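Local coordinates for enoyl-CoA hydratase (Geobacillus kaustophilus, PDB 2PPY), which probably catalyses the hydration of trans-2-enoyl-CoA thioesters in fatty acid beta-oxidation, as a hexameric member of the crotonase family, at residues 107-112 with 191-196; 125-130 with 184-189. All blocks are in the same frame, centred on the assembly; numbering follows the deposited sequence.

Contact 1. Residues 107-112 with 191-196; sequences CLEGHT and AETRER
The C-terminal end of strand 103-108 runs up to the first turn of helix 193-205, and the two backbones stay well separated: CA of Cys-107 lies 6.9 Å from CA of Arg-194. Side chains therefore make the join. Thr-193 turns CG2, anti to its backbone N, onto the strand end, where it meets Cys-107 SG and Glu-109 CG, each at 3.7 Å; its hydroxyl instead hydrogen-bonds Gln-190 O, just before the helix. In this crotonase-type fold, helix 193-205 packs against the sheet, and its start is tied to the loop 109-110 that follows strand 103-108, an interior strand. The tie is a salt bridge: Arg-194 NE donates to Glu-109 OE1 over 2.8 Å, nearly straight (171°), on the syn lone pair and in the guanidinium plane. An alanine in place of Glu-109 would probably loosen this helix start, since the salt bridge and the CG contact with Thr-193 go with the side chain. The extended arginine chain crosses the glutamate at about a right angle, with the carboxylate turned 47° from the guanidinium, whose NH2 forms a second salt bridge with Asp-61. Water 1 donates to Glu-109 OE2 and accepts from Arg-194 N.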
# COMPACT_ATOMS: atom_id res chain seq x y z
N CYS A 107 -26.09 -11.54 -13.02
CA CYS A 107 -26.95 -11.51 -14.20
C CYS A 107 -28.00 -10.43 -13.97
O CYS A 107 -29.00 -10.67 -13.30
CB CYS A 107 -27.63 -12.86 -14.41
SG CYS A 107 -28.57 -12.98 -15.96
N LEU A 108 -27.77 -9.25 -14.53
CA LEU A 108 -28.68 -8.13 -14.33
C LEU A 108 -29.77 -8.02 -15.40
O LEU A 108 -29.50 -7.68 -16.56
CB LEU A 108 -27.87 -6.83 -14.26
CG LEU A 108 -26.70 -6.89 -13.27
CD1 LEU A 108 -25.89 -5.59 -13.35
CD2 LEU A 108 -27.21 -7.11 -11.84
N GLU A 109 -31.00 -8.32 -15.01
CA GLU A 109 -32.14 -8.26 -15.93
C GLU A 109 -33.13 -7.16 -15.57
O GLU A 109 -34.08 -6.92 -16.31
CB GLU A 109 -32.86 -9.61 -15.95
CG GLU A 109 -32.09 -10.71 -16.65
CD GLU A 109 -32.77 -12.06 -16.53
OE1 GLU A 109 -32.76 -12.63 -15.41
OE2 GLU A 109 -33.32 -12.54 -17.54
N GLY A 110 -32.90 -6.50 -14.44
CA GLY A 110 -33.78 -5.42 -14.03
C GLY A 110 -33.03 -4.32 -13.32
O GLY A 110 -31.80 -4.29 -13.34
N HIS A 111 -33.76 -3.40 -12.70
CA HIS A 111 -33.14 -2.29 -11.99
C HIS A 111 -32.11 -2.81 -10.99
O HIS A 111 -32.39 -3.70 -10.20
CB HIS A 111 -34.20 -1.47 -11.25
CG HIS A 111 -35.15 -0.75 -12.15
ND1 HIS A 111 -36.52 -0.87 -12.05
CD2 HIS A 111 -34.92 0.11 -13.17
CE1 HIS A 111 -37.09 -0.12 -12.98
NE2 HIS A 111 -36.15 0.48 -13.67
N THR A 112 -30.91 -2.22 -11.06
CA THR A 112 -29.80 -2.59 -10.18
C THR A 112 -29.29 -1.31 -9.54
O THR A 112 -28.38 -0.66 -10.06
CB THR A 112 -28.65 -3.24 -11.00
OG1 THR A 112 -29.16 -4.37 -11.72
CG2 THR A 112 -27.53 -3.70 -10.09
N ALA A 191 -34.23 -10.46 -23.77
CA ALA A 191 -34.74 -11.83 -23.73
C ALA A 191 -33.69 -12.93 -23.83
O ALA A 191 -34.00 -14.11 -23.65
CB ALA A 191 -35.79 -12.02 -24.82
N GLU A 192 -32.45 -12.55 -24.10
CA GLU A 192 -31.37 -13.53 -24.23
C GLU A 192 -30.34 -13.41 -23.11
O GLU A 192 -29.34 -14.14 -23.09
CB GLU A 192 -30.67 -13.34 -25.57
CG GLU A 192 -31.58 -13.47 -26.78
CD GLU A 192 -30.96 -12.91 -28.04
OE1 GLU A 192 -29.81 -13.29 -28.36
OE2 GLU A 192 -31.63 -12.09 -28.71
N THR A 193 -30.59 -12.50 -22.17
CA THR A 193 -29.65 -12.27 -21.07
C THR A 193 -29.29 -13.51 -20.27
O THR A 193 -28.11 -13.82 -20.10
CB THR A 193 -30.19 -11.18 -20.13
OG1 THR A 193 -30.39 -9.97 -20.88
CG2 THR A 193 -29.20 -10.90 -19.01
N ARG A 194 -30.29 -14.22 -19.77
CA ARG A 194 -30.05 -15.43 -18.99
C ARG A 194 -29.37 -16.49 -19.84
O ARG A 194 -28.46 -17.18 -19.40
CB ARG A 194 -31.36 -15.99 -18.44
CG ARG A 194 -31.97 -15.18 -17.33
CD ARG A 194 -32.95 -16.02 -16.54
NE ARG A 194 -33.49 -15.29 -15.41
CZ ARG A 194 -34.21 -15.84 -14.44
NH1 ARG A 194 -34.48 -17.14 -14.48
NH2 ARG A 194 -34.66 -15.10 -13.44
N GLU A 195 -29.85 -16.61 -21.07
CA GLU A 195 -29.33 -17.57 -22.02
C GLU A 195 -27.84 -17.36 -22.28
O GLU A 195 -27.04 -18.27 -22.10
CB GLU A 195 -30.10 -17.46 -23.34
CG GLU A 195 -29.78 -18.54 -24.36
CD GLU A 195 -30.41 -18.26 -25.71
OE1 GLU A 195 -31.35 -17.44 -25.78
OE2 GLU A 195 -29.98 -18.88 -26.71
N ARG A 196 -27.48 -16.15 -22.68
CA ARG A 196 -26.08 -15.85 -22.97
C ARG A 196 -25.19 -15.85 -21.73
O ARG A 196 -24.01 -16.18 -21.82
CB ARG A 196 -25.99 -14.52 -23.73
CG ARG A 196 -26.80 -14.54 -25.03
CD ARG A 196 -26.52 -13.34 -25.91
NE ARG A 196 -25.11 -13.26 -26.26
CZ ARG A 196 -24.59 -12.31 -27.04
NH1 ARG A 196 -25.37 -11.36 -27.54
NH2 ARG A 196 -23.29 -12.30 -27.30
O HOH W 1 -33.09 -13.07 -20.10

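Contact 2. Residues 125-130 with 184-189; sequences LRFMGD and VNRVFP
Strands 125-129 and 186-188 lie parallel, axes 4.6 Å apart, directions 27° apart. Met-128 (selenomethionine) N donates to Arg-186 O at 2.9 Å with an N-H...O angle of 171°, and Phe-188 N returns a bond to Met-128 O; Asp-130 N to Phe-188 O carries the ladder past the strand. At the other end Asn-185 replaces a regular pairing: its OD1 takes Arg-126 N at 2.9 Å while its own N donates to Arg-126 O at 2.7 Å, leaving Arg-186 N a weak bond to that oxygen. Strand 186-188 is thus added to the sheet of the crotonase spiral as an outermost strand within the chain. The tight part is the face bearing Phe-127, Arg-186 and Phe-188. There the edge of Phe-188 points at the face of Phe-127 in an offset edge-to-face pair, planes at 71° and centroids 5.4 Å apart, while Arg-186 CG comes within 3.5 Å of Phe-127 CE1; Tyr-200 of helix 193-205 is a second edge-to-face partner of Phe-127. Across the two segments the face of Met-128 and Val-187 is looser: Val-187, partly exposed, brings CG1 nearest to Asp-130 CB, at 3.8 Å, and Leu-179 of helix 175-181 packs on it. Water 2 joins Arg-126 NH2, whose neighbour NH1 hydrogen-bonds Cys-123 O, weakly to Asn-185 OD1. Nearby, Ser-161 of a second subunit bonds Asn-185 ND2 and its Asp-165 salt-bridges Arg-186.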
# COMPACT_ATOMS: atom_id res chain seq x y z
N LEU A 125 -17.93 -10.46 -12.36
CA LEU A 125 -18.39 -9.93 -13.65
C LEU A 125 -19.85 -9.50 -13.56
O LEU A 125 -20.59 -9.98 -12.71
CB LEU A 125 -18.25 -11.00 -14.74
CG LEU A 125 -16.87 -11.58 -15.04
CD1 LEU A 125 -17.02 -12.88 -15.84
CD2 LEU A 125 -16.04 -10.56 -15.80
N ARG A 126 -20.26 -8.61 -14.46
CA ARG A 126 -21.63 -8.12 -14.50
C ARG A 126 -22.15 -8.09 -15.94
O ARG A 126 -21.57 -7.42 -16.79
CB ARG A 126 -21.70 -6.70 -13.91
CG ARG A 126 -21.49 -6.65 -12.39
CD ARG A 126 -20.95 -5.29 -11.97
NE ARG A 126 -19.58 -5.11 -12.44
CZ ARG A 126 -18.53 -5.76 -11.94
NH1 ARG A 126 -18.69 -6.62 -10.94
NH2 ARG A 126 -17.32 -5.56 -12.44
N PHE A 127 -23.22 -8.84 -16.20
CA PHE A 127 -23.84 -8.89 -17.53
C PHE A 127 -25.24 -8.30 -17.38
O PHE A 127 -25.99 -8.69 -16.49
CB PHE A 127 -23.95 -10.33 -18.05
CG PHE A 127 -22.62 -11.04 -18.22
CD1 PHE A 127 -21.42 -10.33 -18.30
CD2 PHE A 127 -22.57 -12.43 -18.31
CE1 PHE A 127 -20.19 -11.00 -18.46
CE2 PHE A 127 -21.35 -13.11 -18.48
CZ PHE A 127 -20.16 -12.39 -18.55
N MSE A 128 -25.61 -7.37 -18.26
CA MSE A 128 -26.92 -6.73 -18.16
C MSE A 128 -27.75 -6.74 -19.44
O MSE A 128 -27.21 -6.69 -20.54
CB MSE A 128 -26.71 -5.29 -17.68
CG MSE A 128 -27.97 -4.50 -17.40
SE MSE A 128 -27.54 -2.91 -16.40
CE MSE A 128 -28.95 -2.96 -15.08
N GLY A 129 -29.07 -6.82 -19.28
CA GLY A 129 -29.97 -6.83 -20.43
C GLY A 129 -30.12 -5.44 -21.02
O GLY A 129 -30.09 -4.45 -20.29
N ASP A 130 -30.31 -5.34 -22.34
CA ASP A 130 -30.42 -4.02 -22.96
C ASP A 130 -31.67 -3.22 -22.61
O ASP A 130 -31.82 -2.09 -23.04
CB ASP A 130 -30.23 -4.10 -24.49
CG ASP A 130 -31.26 -4.98 -25.18
OD1 ASP A 130 -31.13 -5.15 -26.41
OD2 ASP A 130 -32.18 -5.50 -24.52
N VAL A 184 -20.44 -2.52 -16.42
CA VAL A 184 -20.86 -3.90 -16.70
C VAL A 184 -19.90 -4.40 -17.76
O VAL A 184 -19.29 -3.59 -18.46
CB VAL A 184 -22.32 -3.99 -17.24
CG1 VAL A 184 -23.29 -3.42 -16.21
CG2 VAL A 184 -22.45 -3.25 -18.58
N ASN A 185 -19.76 -5.72 -17.87
CA ASN A 185 -18.86 -6.32 -18.86
C ASN A 185 -19.54 -6.69 -20.17
O ASN A 185 -18.88 -6.83 -21.20
CB ASN A 185 -18.19 -7.57 -18.30
CG ASN A 185 -17.54 -7.33 -16.96
OD1 ASN A 185 -18.20 -7.28 -15.93
ND2 ASN A 185 -16.22 -7.16 -16.98
N ARG A 186 -20.85 -6.88 -20.12
CA ARG A 186 -21.62 -7.25 -21.31
C ARG A 186 -23.04 -6.72 -21.24
O ARG A 186 -23.61 -6.61 -20.16
CB ARG A 186 -21.71 -8.78 -21.43
CG ARG A 186 -20.41 -9.52 -21.57
CD ARG A 186 -20.02 -9.68 -23.02
NE ARG A 186 -18.93 -10.65 -23.15
CZ ARG A 186 -17.71 -10.47 -22.65
NH1 ARG A 186 -17.42 -9.36 -21.99
NH2 ARG A 186 -16.80 -11.42 -22.79
N VAL A 187 -23.59 -6.40 -22.40
CA VAL A 187 -24.97 -5.96 -22.50
C VAL A 187 -25.56 -6.89 -23.55
O VAL A 187 -25.14 -6.88 -24.70
CB VAL A 187 -25.10 -4.50 -22.97
CG1 VAL A 187 -26.52 -4.24 -23.48
CG2 VAL A 187 -24.80 -3.55 -21.81
N PHE A 188 -26.52 -7.72 -23.13
CA PHE A 188 -27.15 -8.68 -24.03
C PHE A 188 -28.59 -8.28 -24.35
O PHE A 188 -29.20 -7.48 -23.63
CB PHE A 188 -27.20 -10.07 -23.39
CG PHE A 188 -25.86 -10.65 -23.02
CD1 PHE A 188 -24.82 -10.70 -23.94
CD2 PHE A 188 -25.67 -11.22 -21.76
CE1 PHE A 188 -23.61 -11.33 -23.62
CE2 PHE A 188 -24.47 -11.86 -21.44
CZ PHE A 188 -23.44 -11.91 -22.37
N PRO A 189 -29.15 -8.81 -25.45
CA PRO A 189 -30.53 -8.48 -25.79
C PRO A 189 -31.35 -8.99 -24.61
O PRO A 189 -31.17 -10.13 -24.18
CB PRO A 189 -30.78 -9.30 -27.06
CG PRO A 189 -29.44 -9.34 -27.70
CD PRO A 189 -28.51 -9.59 -26.52
O HOH W 2 -17.80 -4.60 -15.04

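Overall arrangement
The centres of contact 1 and contact 2 lie about 7 Å apart, and they share one sheet, in which strands 103-108 and 125-129 are neighbours. The backbones meet directly: Leu-108 N lies 2.7 Å from Phe-127 O and Leu-108 O 2.9 Å from Gly-129 N, both probable hydrogen bonds. Along the chain contact 2 is nested within the loop closed by contact 1, because both its segments, 125-130 and 184-189, fall between 112 and 191. Strand 186-188 is followed, after a short connection, by helix 193-205, at whose start Thr-193 OG1 packs 3.2 Å from Gly-129 CA. Polar links to a second subunit come from contact 2, whereas contact 1 stays within its own chain.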